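Local coordinates for uncharacterized protein (Kutzneria albida DSM 43870, PDB 5M6Q), which probably cross-links proteins as a microbial transglutaminase, transferring the gamma-glutamyl group of a protein glutamine to a primary amine, at residues Y132-P137 and R143-Y148. Sequence-based numbering, arbitrary orientation.
Sequences YSWQNP and RAHTTY
An inverse gamma turn centred on W134, in the loop that follows strand 122-131, packs against A144 of the short helix 141-146. The A144 methyl sits over one face of the indole, its CB 3.7 Å from the centroid of the five-membered ring and 15° off the ring normal, a CH-pi contact. On the indole's rim, NE1 is held by the carbonyl of W139, which helps fix the rotation of the ring. A weak bond from Q135 N to S133 O closes the turn. Beside this pair, S133 CB rests 3.2 Å from A144 O. With chi1 at 61°, S133 OG lies between its own backbone N and carbonyl carbon and meets the H145 ring at its edge; the bond from H145 ND1 is weak at 3.5 Å, and D213 is the stronger partner of the hydroxyl. The Y148 ring approaches edge-on, CE2 lying 3.3 Å from S133 O, while its OH comes 3.2 Å from Q135 CG and bonds to T161. Bent at chi2 (-60°), Q135 turns its amide back, and NE2 donates to Y132 O over 2.7 Å as well as to R165 O. Y132 OH hydrogen-bonds to a MES molecule, probably from the crystallisation liquor, which also lies about 3 Å from the W134 side chain at the nearest atoms. The contact thus folds up the loop joining strand 122-131 to helix 141-146 in the microbial transglutaminase fold.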
loop_
_atom_site.group_PDB
_atom_site.type_symbol
_atom_site.label_atom_id
_atom_site.label_comp_id
_atom_site.label_asym_id
_atom_site.label_seq_id
_atom_site.Cartn_x
_atom_site.Cartn_y
_atom_site.Cartn_z
ATOM N N TYR A 132 -10.059 9.489 5.523
ATOM C CA TYR A 132 -10.656 10.600 6.245
ATOM C C TYR A 132 -10.236 10.521 7.713
ATOM O O TYR A 132 -10.244 9.449 8.313
ATOM C CB TYR A 132 -12.180 10.552 6.092
ATOM C CG TYR A 132 -12.960 11.683 6.727
ATOM C CD1 TYR A 132 -12.656 13.007 6.473
ATOM C CD2 TYR A 132 -14.030 11.408 7.560
ATOM C CE1 TYR A 132 -13.401 14.034 7.047
ATOM C CE2 TYR A 132 -14.780 12.413 8.127
ATOM C CZ TYR A 132 -14.470 13.717 7.871
ATOM O OH TYR A 132 -15.233 14.695 8.466
ATOM N N SER A 133 -9.863 11.660 8.277
ATOM C CA SER A 133 -9.267 11.711 9.608
ATOM C C SER A 133 -10.275 11.498 10.718
ATOM O O SER A 133 -9.931 10.973 11.770
ATOM C CB SER A 133 -8.569 13.051 9.826
ATOM O OG SER A 133 -9.498 14.104 9.735
ATOM N N TRP A 134 -11.520 11.895 10.480
ATOM C CA TRP A 134 -12.534 11.865 11.527
ATOM C C TRP A 134 -13.131 10.465 11.679
ATOM O O TRP A 134 -14.269 10.225 11.292
ATOM C CB TRP A 134 -13.635 12.889 11.221
ATOM C CG TRP A 134 -14.118 13.637 12.422
ATOM C CD1 TRP A 134 -14.484 13.102 13.622
ATOM C CD2 TRP A 134 -14.305 15.049 12.541
ATOM N NE1 TRP A 134 -14.875 14.091 14.484
ATOM C CE2 TRP A 134 -14.777 15.298 13.847
ATOM C CE3 TRP A 134 -14.112 16.128 11.677
ATOM C CZ2 TRP A 134 -15.071 16.583 14.307
ATOM C CZ3 TRP A 134 -14.401 17.407 12.137
ATOM C CH2 TRP A 134 -14.876 17.621 13.438
ATOM N N GLN A 135 -12.364 9.551 12.261
ATOM C CA GLN A 135 -12.701 8.131 12.220
ATOM C C GLN A 135 -13.743 7.748 13.259
ATOM O O GLN A 135 -14.330 6.664 13.203
ATOM C CB GLN A 135 -11.430 7.292 12.400
ATOM C CG GLN A 135 -10.612 7.167 11.111
ATOM C CD GLN A 135 -11.406 6.520 9.991
ATOM O OE1 GLN A 135 -11.767 5.342 10.070
ATOM N NE2 GLN A 135 -11.691 7.288 8.949
ATOM N N ASN A 136 -13.959 8.646 14.213
ATOM C CA ASN A 136 -15.006 8.496 15.214
ATOM C C ASN A 136 -15.740 9.812 15.273
ATOM O O ASN A 136 -15.145 10.834 15.596
ATOM C CB ASN A 136 -14.423 8.138 16.581
ATOM C CG ASN A 136 -15.493 7.826 17.618
ATOM O OD1 ASN A 136 -16.581 8.408 17.620
ATOM N ND2 ASN A 136 -15.181 6.890 18.508
ATOM N N PRO A 137 -17.043 9.795 14.952
ATOM C CA PRO A 137 -17.797 11.051 14.897
ATOM C C PRO A 137 -17.842 11.750 16.264
ATOM O O PRO A 137 -18.122 12.942 16.325
ATOM C CB PRO A 137 -19.186 10.606 14.437
ATOM C CG PRO A 137 -19.262 9.147 14.738
ATOM C CD PRO A 137 -17.875 8.615 14.668
ATOM N N ARG A 143 -8.932 16.433 17.906
ATOM C CA ARG A 143 -8.491 15.043 17.907
ATOM C C ARG A 143 -8.426 14.477 16.486
ATOM O O ARG A 143 -7.439 13.830 16.119
ATOM C CB ARG A 143 -9.396 14.158 18.761
ATOM C CG ARG A 143 -8.942 12.704 18.753
ATOM C CD ARG A 143 -9.592 11.854 19.843
ATOM N NE ARG A 143 -8.994 10.517 19.869
ATOM C CZ ARG A 143 -9.511 9.462 20.497
ATOM N NH1 ARG A 143 -10.653 9.570 21.161
ATOM N NH2 ARG A 143 -8.890 8.291 20.453
ATOM N N ALA A 144 -9.474 14.716 15.696
ATOM C CA ALA A 144 -9.509 14.213 14.320
ATOM C C ALA A 144 -8.295 14.694 13.530
ATOM O O ALA A 144 -7.709 13.940 12.769
ATOM C CB ALA A 144 -10.799 14.644 13.614
ATOM N N HIS A 145 -7.918 15.950 13.719
ATOM C CA HIS A 145 -6.886 16.541 12.884
ATOM C C HIS A 145 -5.468 16.380 13.411
ATOM O O HIS A 145 -4.526 16.806 12.754
ATOM C CB HIS A 145 -7.190 18.015 12.667
ATOM C CG HIS A 145 -8.427 18.247 11.858
ATOM N ND1 HIS A 145 -9.057 17.236 11.163
ATOM C CD2 HIS A 145 -9.158 19.364 11.644
ATOM C CE1 HIS A 145 -10.123 17.723 10.551
ATOM N NE2 HIS A 145 -10.205 19.012 10.826
ATOM N N THR A 146 -5.299 15.758 14.576
ATOM C CA THR A 146 -3.949 15.508 15.063
ATOM C C THR A 146 -3.649 14.024 15.212
ATOM O O THR A 146 -2.497 13.650 15.377
ATOM C CB THR A 146 -3.685 16.179 16.423
ATOM O OG1 THR A 146 -4.579 15.632 17.398
ATOM C CG2 THR A 146 -3.892 17.680 16.326
ATOM N N THR A 147 -4.675 13.179 15.165
ATOM C CA THR A 147 -4.477 11.751 15.416
ATOM C C THR A 147 -3.529 11.127 14.393
ATOM O O THR A 147 -2.716 10.278 14.739
ATOM C CB THR A 147 -5.826 10.976 15.427
ATOM O OG1 THR A 147 -6.590 11.354 16.582
ATOM C CG2 THR A 147 -5.604 9.473 15.465
ATOM N N TYR A 148 -3.597 11.555 13.139
ATOM C CA TYR A 148 -2.794 10.885 12.120
ATOM C C TYR A 148 -1.604 11.731 11.694
ATOM O O TYR A 148 -1.079 11.573 10.599
ATOM C CB TYR A 148 -3.672 10.503 10.924
ATOM C CG TYR A 148 -4.785 9.593 11.359
ATOM C CD1 TYR A 148 -4.515 8.285 11.757
ATOM C CD2 TYR A 148 -6.097 10.051 11.436
ATOM C CE1 TYR A 148 -5.518 7.456 12.176
ATOM C CE2 TYR A 148 -7.112 9.227 11.862
ATOM C CZ TYR A 148 -6.816 7.933 12.238
ATOM O OH TYR A 148 -7.824 7.107 12.686
#